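PDB 4CZW: PAN2-PAN3 deadenylation complex catalytic subunit pan2 from Neurospora crassa, which serves as the catalytic subunit of the Pan2-Pan3 complex, which shortens mRNA poly(A) tails from the 3' end, releasing 5'-AMP and starting mRNA turnover. Local coordinates for residues T345-R350 / D357-H362; D445-R450 / H602-D607; N206-P211 / L267-E272. One frame throughout, in Å; residues are numbered along the deposited sequence.

Interaction 1: residues T345-R350 / D357-H362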
# COMPACT_ATOMS: atom_id res chain seq x y z
N THR A 345 11.16 9.91 -4.43
CA THR A 345 12.58 9.58 -4.46
C THR A 345 12.94 8.86 -3.17
O THR A 345 13.00 9.48 -2.10
CB THR A 345 13.46 10.83 -4.63
OG1 THR A 345 13.17 11.77 -3.59
CG2 THR A 345 13.19 11.49 -5.98
N VAL A 346 13.18 7.56 -3.27
CA VAL A 346 13.35 6.72 -2.09
C VAL A 346 14.65 5.92 -2.12
O VAL A 346 15.04 5.39 -3.16
CB VAL A 346 12.17 5.73 -1.95
CG1 VAL A 346 12.34 4.85 -0.72
CG2 VAL A 346 10.85 6.48 -1.89
N ASN A 347 15.32 5.85 -0.97
CA ASN A 347 16.47 4.96 -0.80
C ASN A 347 15.98 3.58 -0.40
O ASN A 347 15.67 3.33 0.77
CB ASN A 347 17.43 5.52 0.24
CG ASN A 347 18.79 4.84 0.22
OD1 ASN A 347 18.90 3.64 -0.06
ND2 ASN A 347 19.84 5.60 0.51
N VAL A 348 15.92 2.67 -1.37
CA VAL A 348 15.37 1.33 -1.13
C VAL A 348 16.31 0.44 -0.34
O VAL A 348 15.99 -0.72 -0.06
CB VAL A 348 15.03 0.63 -2.46
CG1 VAL A 348 14.02 1.45 -3.25
CG2 VAL A 348 16.29 0.39 -3.28
N GLY A 349 17.47 0.97 0.03
CA GLY A 349 18.46 0.21 0.77
C GLY A 349 18.11 0.05 2.24
O GLY A 349 18.62 -0.85 2.90
N ARG A 350 17.25 0.93 2.74
CA ARG A 350 16.86 0.90 4.15
C ARG A 350 16.09 -0.38 4.48
O ARG A 350 16.23 -0.93 5.57
CB ARG A 350 16.00 2.12 4.50
CG ARG A 350 16.48 3.43 3.89
CD ARG A 350 17.86 3.82 4.39
NE ARG A 350 18.25 5.15 3.90
CZ ARG A 350 19.44 5.70 4.08
NH1 ARG A 350 20.39 5.03 4.72
NH2 ARG A 350 19.70 6.91 3.60
N ASP A 357 27.01 -1.03 -0.71
CA ASP A 357 26.32 0.02 -1.46
C ASP A 357 25.11 0.53 -0.68
O ASP A 357 24.01 0.00 -0.81
CB ASP A 357 25.89 -0.49 -2.83
CG ASP A 357 25.21 0.58 -3.67
OD1 ASP A 357 25.55 1.77 -3.50
OD2 ASP A 357 24.34 0.23 -4.50
N GLN A 358 25.33 1.56 0.13
CA GLN A 358 24.27 2.14 0.94
C GLN A 358 23.37 3.05 0.12
O GLN A 358 22.17 3.17 0.39
CB GLN A 358 24.86 2.91 2.13
CG GLN A 358 25.59 2.05 3.13
CD GLN A 358 26.18 2.85 4.28
OE1 GLN A 358 26.35 4.07 4.17
NE2 GLN A 358 26.48 2.18 5.38
N ASP A 359 23.95 3.70 -0.89
CA ASP A 359 23.20 4.61 -1.75
C ASP A 359 22.46 3.85 -2.85
O ASP A 359 23.03 3.51 -3.88
CB ASP A 359 24.13 5.65 -2.37
CG ASP A 359 24.74 6.57 -1.33
OD1 ASP A 359 24.07 6.85 -0.32
OD2 ASP A 359 25.89 7.02 -1.53
N ARG A 360 21.17 3.60 -2.61
CA ARG A 360 20.33 2.90 -3.57
C ARG A 360 19.05 3.68 -3.84
O ARG A 360 17.95 3.15 -3.73
CB ARG A 360 20.00 1.49 -3.07
CG ARG A 360 21.22 0.64 -2.76
CD ARG A 360 20.81 -0.76 -2.32
NE ARG A 360 19.96 -1.41 -3.32
CZ ARG A 360 20.42 -2.07 -4.38
NH1 ARG A 360 21.73 -2.17 -4.59
NH2 ARG A 360 19.58 -2.63 -5.23
N TRP A 361 19.21 4.95 -4.20
CA TRP A 361 18.07 5.84 -4.43
C TRP A 361 17.39 5.55 -5.77
O TRP A 361 18.05 5.31 -6.78
CB TRP A 361 18.52 7.30 -4.38
CG TRP A 361 19.03 7.71 -3.04
CD1 TRP A 361 20.31 7.60 -2.58
CD2 TRP A 361 18.28 8.30 -1.97
NE1 TRP A 361 20.40 8.09 -1.30
CE2 TRP A 361 19.17 8.52 -0.90
CE3 TRP A 361 16.93 8.66 -1.82
CZ2 TRP A 361 18.75 9.08 0.31
CZ3 TRP A 361 16.53 9.22 -0.62
CH2 TRP A 361 17.44 9.43 0.42
N HIS A 362 16.06 5.58 -5.75
CA HIS A 362 15.27 5.34 -6.96
C HIS A 362 14.17 6.39 -7.13
O HIS A 362 13.61 6.87 -6.15
CB HIS A 362 14.65 3.95 -6.94
CG HIS A 362 15.64 2.84 -7.18
ND1 HIS A 362 16.54 2.42 -6.23
CD2 HIS A 362 15.86 2.08 -8.28
CE1 HIS A 362 17.27 1.44 -6.72
NE2 HIS A 362 16.88 1.21 -7.96

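Interaction 2: residues D445-R450 / H602-D607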
# COMPACT_ATOMS: atom_id res chain seq x y z
N ASP A 445 -11.83 -18.75 -10.45
CA ASP A 445 -12.36 -17.92 -11.52
C ASP A 445 -13.29 -16.86 -10.95
O ASP A 445 -13.93 -17.08 -9.91
CB ASP A 445 -13.08 -18.77 -12.57
CG ASP A 445 -13.55 -17.95 -13.76
OD1 ASP A 445 -12.78 -17.08 -14.22
OD2 ASP A 445 -14.68 -18.17 -14.23
N THR A 446 -13.38 -15.71 -11.60
CA THR A 446 -14.20 -14.61 -11.11
C THR A 446 -15.16 -14.07 -12.17
O THR A 446 -15.05 -14.41 -13.35
CB THR A 446 -13.33 -13.44 -10.59
OG1 THR A 446 -12.60 -12.87 -11.69
CG2 THR A 446 -12.35 -13.92 -9.53
N GLU A 447 -16.09 -13.23 -11.73
CA GLU A 447 -17.02 -12.56 -12.64
C GLU A 447 -16.95 -11.05 -12.44
O GLU A 447 -16.81 -10.57 -11.32
CB GLU A 447 -18.45 -13.06 -12.42
CG GLU A 447 -18.61 -14.57 -12.56
CD GLU A 447 -18.37 -15.06 -13.98
OE1 GLU A 447 -18.42 -14.25 -14.92
OE2 GLU A 447 -18.13 -16.28 -14.14
N PHE A 448 -17.06 -10.30 -13.54
CA PHE A 448 -16.90 -8.85 -13.49
C PHE A 448 -18.22 -8.10 -13.66
O PHE A 448 -19.19 -8.63 -14.19
CB PHE A 448 -15.92 -8.37 -14.57
CG PHE A 448 -14.52 -8.90 -14.41
CD1 PHE A 448 -14.11 -9.49 -13.23
CD2 PHE A 448 -13.62 -8.80 -15.46
CE1 PHE A 448 -12.82 -9.98 -13.09
CE2 PHE A 448 -12.33 -9.28 -15.33
CZ PHE A 448 -11.93 -9.87 -14.14
N ILE A 449 -18.23 -6.85 -13.20
CA ILE A 449 -19.31 -5.92 -13.51
C ILE A 449 -18.70 -4.56 -13.87
O ILE A 449 -17.52 -4.32 -13.62
CB ILE A 449 -20.30 -5.75 -12.33
CG1 ILE A 449 -19.57 -5.41 -11.04
CG2 ILE A 449 -21.14 -7.01 -12.16
CD1 ILE A 449 -19.54 -3.92 -10.72
N ARG A 450 -19.51 -3.68 -14.45
CA ARG A 450 -19.02 -2.37 -14.86
C ARG A 450 -19.33 -1.30 -13.83
O ARG A 450 -20.43 -1.26 -13.26
CB ARG A 450 -19.62 -1.98 -16.21
CG ARG A 450 -19.30 -2.93 -17.35
CD ARG A 450 -18.56 -2.22 -18.46
NE ARG A 450 -18.58 -2.97 -19.71
CZ ARG A 450 -19.50 -2.81 -20.66
NH1 ARG A 450 -20.47 -1.92 -20.50
NH2 ARG A 450 -19.45 -3.54 -21.77
N HIS A 602 -22.22 -17.82 -18.18
CA HIS A 602 -20.98 -18.23 -17.54
C HIS A 602 -21.10 -18.33 -16.02
O HIS A 602 -21.59 -17.41 -15.36
CB HIS A 602 -19.85 -17.26 -17.91
CG HIS A 602 -19.47 -17.30 -19.36
ND1 HIS A 602 -20.23 -16.70 -20.34
CD2 HIS A 602 -18.42 -17.87 -19.99
CE1 HIS A 602 -19.66 -16.90 -21.52
NE2 HIS A 602 -18.56 -17.60 -21.33
N ASP A 603 -20.64 -19.45 -15.48
CA ASP A 603 -20.60 -19.67 -14.04
C ASP A 603 -19.15 -19.87 -13.60
O ASP A 603 -18.44 -20.70 -14.17
CB ASP A 603 -21.46 -20.87 -13.64
CG ASP A 603 -21.47 -21.11 -12.15
OD1 ASP A 603 -22.34 -20.54 -11.46
OD2 ASP A 603 -20.61 -21.88 -11.66
N SER A 604 -18.72 -19.10 -12.61
CA SER A 604 -17.32 -19.09 -12.20
C SER A 604 -16.85 -20.42 -11.61
O SER A 604 -15.67 -20.76 -11.69
CB SER A 604 -17.07 -17.96 -11.20
OG SER A 604 -17.97 -18.04 -10.11
N ILE A 605 -17.77 -21.17 -11.00
CA ILE A 605 -17.43 -22.47 -10.45
C ILE A 605 -17.19 -23.48 -11.58
O ILE A 605 -16.23 -24.24 -11.55
CB ILE A 605 -18.53 -23.00 -9.51
CG1 ILE A 605 -18.70 -22.07 -8.31
CG2 ILE A 605 -18.20 -24.41 -9.04
CD1 ILE A 605 -19.73 -22.55 -7.31
N GLU A 606 -18.07 -23.46 -12.57
CA GLU A 606 -17.96 -24.34 -13.73
C GLU A 606 -16.68 -24.07 -14.51
O GLU A 606 -15.95 -25.00 -14.88
CB GLU A 606 -19.17 -24.20 -14.64
CG GLU A 606 -20.48 -24.67 -14.04
CD GLU A 606 -21.65 -24.55 -15.00
OE1 GLU A 606 -21.43 -24.07 -16.14
OE2 GLU A 606 -22.77 -24.94 -14.64
N ASP A 607 -16.41 -22.79 -14.77
CA ASP A 607 -15.22 -22.39 -15.52
C ASP A 607 -13.94 -22.75 -14.77
O ASP A 607 -12.90 -23.01 -15.38
CB ASP A 607 -15.26 -20.89 -15.82
CG ASP A 607 -16.30 -20.53 -16.85
OD1 ASP A 607 -17.23 -21.33 -17.07
OD2 ASP A 607 -16.19 -19.43 -17.45

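Interaction 3: residues N206-P211 / L267-E272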
# COMPACT_ATOMS: atom_id res chain seq x y z
N ASN A 206 4.52 15.97 11.98
CA ASN A 206 5.00 17.30 12.30
C ASN A 206 5.16 18.19 11.07
O ASN A 206 5.28 17.69 9.94
CB ASN A 206 6.33 17.22 13.05
CG ASN A 206 6.16 16.71 14.47
OD1 ASN A 206 6.33 15.52 14.74
ND2 ASN A 206 5.83 17.62 15.38
N LYS A 207 5.15 19.50 11.28
CA LYS A 207 5.30 20.46 10.20
C LYS A 207 6.55 21.31 10.39
O LYS A 207 6.83 21.77 11.50
CB LYS A 207 4.07 21.37 10.12
CG LYS A 207 2.75 20.63 9.95
CD LYS A 207 1.58 21.60 9.91
CE LYS A 207 0.25 20.87 9.78
NZ LYS A 207 -0.89 21.82 9.74
N LEU A 208 7.29 21.52 9.31
CA LEU A 208 8.50 22.34 9.36
C LEU A 208 8.15 23.80 9.57
O LEU A 208 7.05 24.25 9.22
CB LEU A 208 9.32 22.17 8.08
CG LEU A 208 9.89 20.77 7.82
CD1 LEU A 208 10.82 20.80 6.61
CD2 LEU A 208 10.61 20.24 9.04
N CYS A 209 9.08 24.55 10.16
CA CYS A 209 8.86 25.97 10.43
C CYS A 209 10.07 26.80 10.02
O CYS A 209 11.21 26.46 10.35
CB CYS A 209 8.55 26.18 11.91
SG CYS A 209 8.14 27.89 12.36
N TYR A 210 9.82 27.89 9.31
CA TYR A 210 10.90 28.73 8.78
C TYR A 210 10.92 30.11 9.43
O TYR A 210 9.86 30.66 9.76
CB TYR A 210 10.77 28.86 7.26
CG TYR A 210 10.66 27.54 6.54
CD1 TYR A 210 11.79 26.81 6.21
CD2 TYR A 210 9.42 27.02 6.19
CE1 TYR A 210 11.69 25.60 5.56
CE2 TYR A 210 9.31 25.81 5.54
CZ TYR A 210 10.45 25.10 5.22
OH TYR A 210 10.35 23.90 4.56
N PRO A 211 12.12 30.68 9.61
CA PRO A 211 12.28 32.01 10.21
C PRO A 211 11.92 33.14 9.24
O PRO A 211 11.40 32.87 8.16
CB PRO A 211 13.76 32.06 10.56
CG PRO A 211 14.40 31.17 9.56
CD PRO A 211 13.42 30.05 9.32
N LEU A 267 9.54 9.26 11.74
CA LEU A 267 9.41 10.71 11.73
C LEU A 267 8.93 11.25 10.39
O LEU A 267 9.73 11.48 9.48
CB LEU A 267 10.74 11.36 12.11
CG LEU A 267 10.74 12.87 12.34
CD1 LEU A 267 9.82 13.23 13.50
CD2 LEU A 267 12.15 13.38 12.60
N ALA A 268 7.62 11.45 10.27
CA ALA A 268 7.04 12.03 9.06
C ALA A 268 7.00 13.55 9.18
O ALA A 268 6.58 14.09 10.20
CB ALA A 268 5.64 11.48 8.83
N LEU A 269 7.45 14.23 8.13
CA LEU A 269 7.57 15.69 8.16
C LEU A 269 6.94 16.37 6.95
O LEU A 269 7.21 16.01 5.81
CB LEU A 269 9.04 16.09 8.26
CG LEU A 269 9.83 15.56 9.47
CD1 LEU A 269 11.30 15.93 9.35
CD2 LEU A 269 9.23 16.09 10.76
N CYS A 270 6.10 17.37 7.22
CA CYS A 270 5.54 18.20 6.16
C CYS A 270 6.37 19.47 6.00
O CYS A 270 6.61 20.19 6.97
CB CYS A 270 4.08 18.55 6.45
SG CYS A 270 2.94 17.16 6.32
N THR A 271 6.81 19.74 4.78
CA THR A 271 7.72 20.85 4.52
C THR A 271 7.06 22.21 4.67
O THR A 271 7.70 23.17 5.08
CB THR A 271 8.32 20.75 3.10
OG1 THR A 271 7.27 20.69 2.14
CG2 THR A 271 9.18 19.50 2.98
N GLU A 272 5.77 22.28 4.33
CA GLU A 272 4.99 23.52 4.43
C GLU A 272 5.63 24.67 3.65
O GLU A 272 5.71 25.79 4.14
CB GLU A 272 4.80 23.92 5.89
CG GLU A 272 4.11 22.87 6.74
CD GLU A 272 2.73 22.53 6.23
OE1 GLU A 272 1.76 23.22 6.62
OE2 GLU A 272 2.60 21.57 5.45

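Interaction 1: residues T345-R350 / D357-H362
The carbonyl oxygen of Arg360 is the best-held polar atom, gripped by two N-H donors. From across the contact Val348 N reaches Arg360 O at 3.1 Å, and ND1 of His362 closes on the same oxygen at 3.0 Å. Both donors stand above the carbonyl plane, yet the oxygen lies at the imidazole edge, in the ring plane, which helps fix the rotation of His362 as CG2 of Val348 packs against it. Tyr38 meets that ring edge-to-face and bonds NH2 of Arg360. Val346 and His362 form an antiparallel hydrogen-bonded pair that joins strands 339-347 and 361-365 of the USP-like domain.

At the next pair, Asn347 crosses Trp361 at about a right angle. The backbone sets CB of Asn347 over the centre of the six-membered indole ring, 3.5 Å from its centroid, a CH-pi contact; chi1 (-166°, CG anti to the backbone N) then carries the amide over the same face. There ND2 lies near NE1; both being donors, they do not bond. OD1 instead accepts Gly349 N on an in-plane lone pair at 3.0 Å, an Asx turn inside the type I turn 347-350. Weak bonds run from Arg360 N to Asn347 OD1 and from Asn347 ND2 to Gln358 O. An alanine in place of Trp361 would remove the aromatic surface beneath Asn347 and would probably loosen the orientation of its amide. Asparagine is thus used twice over: its methylene faces an aromatic ring, while its amide closes the turn and reaches weakly to the loop that leads into strand 361-365.

Interaction 2: residues D445-R450 / H602-D607
This contact carries three of the four acidic residues of a DEDD-type exonuclease domain with an RNase H-like fold: Asp445 and Glu447 on strand 441-451, and Asp607 on helix 604-623. By similarity they bind the catalytic divalent cations together with Asp554, whose carboxylate is hydrogen-bonded by Thr446. The spacing of His602 and Asp607 fits the DEDDh branch of the family.

Charge dominates the first group of interactions. OD2 of Asp445 faces OD2 of Asp607 at 3.8 Å, the two carboxylate planes only 17° apart, and OE2 of Glu447 stands 5.0 Å from that same Asp607 OD2. No hydrogen bond crosses between the segments. Such like charges probably repel one another and raise the affinity for protons or cations, consistent with a metal site.

The second group is packing around Ser604. Its CB lies 3.5 Å from Asp445 O, and OE2 of Glu447, carried there by a chain bent at chi2 (-66°), touches it too. That OE2 also comes to 3.3 Å from Ser604 N, at an angle too poor for a bond, although the positive end of the helix may still ease its charge. OG of Ser604 turns instead to Ser478.

Capping forms the third group. Asp603, the N-cap, receives Glu606 N on the anti lone pair of its OD2 at 3.1 Å, with a weak second bond from Ile605 N, while its OD1 pairs with Arg476. Beside this helix start, Asp607 OD2 sits at the edge of the His602 ring, in its plane, 3.7 Å from CD2.

Interaction 3: residues N206-P211 / L267-E272
The phenol of Tyr210 presents its edge to the other segment: Thr271 O and Glu272 O both lie near the ring plane, the former 3.1 Å from CE2. At the tip, OH donates to Thr271 O over 2.8 Å, coming in 29° above the carbonyl plane, and also bonds NE1 of Trp282, so the hydroxyl is held from two directions. The imidazole of His278 meets the Tyr210 ring with the planes about 30° apart. At the far end of the segment the amide of Asn206 looks elsewhere, its OD1 bonded to Thr182.

Asn206 also opens a short parallel beta ladder, in which strand 206-207 joins strand 266-270 in the mixed sheet of the USP-like domain; strand 385-394 pairs with 266-270 as well. Cys270 serves as the double partner here. Its N donates to Asn206 O at an almost straight 173°, and its O receives Leu208 N at 2.8 Å, nearly along the C=O axis.

Leu208 then folds over segment 267-272, CG against Cys270 O and CD1 3.7 Å from Thr271 CA, and Val230 and Trp282 adjoin it. Lys207 and Glu272 cross obliquely, with CB of Lys207 3.7 Å from CG of Glu272. Their charged ends, NZ of Lys207 and OE1 of Glu272, remain 4.3 Å apart, beyond a salt bridge.

Along the chain the three contacts come in series: interaction 3 closes before interaction 1 opens, and interaction 1 closes before interaction 2. Interactions 3 and 1 reach the same mixed sheet of the USP-like domain, their centres about 23 Å apart; one is a parallel pairing distant in sequence, the other an antiparallel pairing across a short loop. Interaction 2 belongs to the exonuclease domain, its centre about 42 Å from that of interaction 1 and 49 Å from that of interaction 3, on the opposite side of the chain's centre. Interactions 1 and 3 thus lie within the pseudo-protease scaffold, predicted to be inactive, while interaction 2 gathers acidic residues that probably bind the metal ions used in deadenylation.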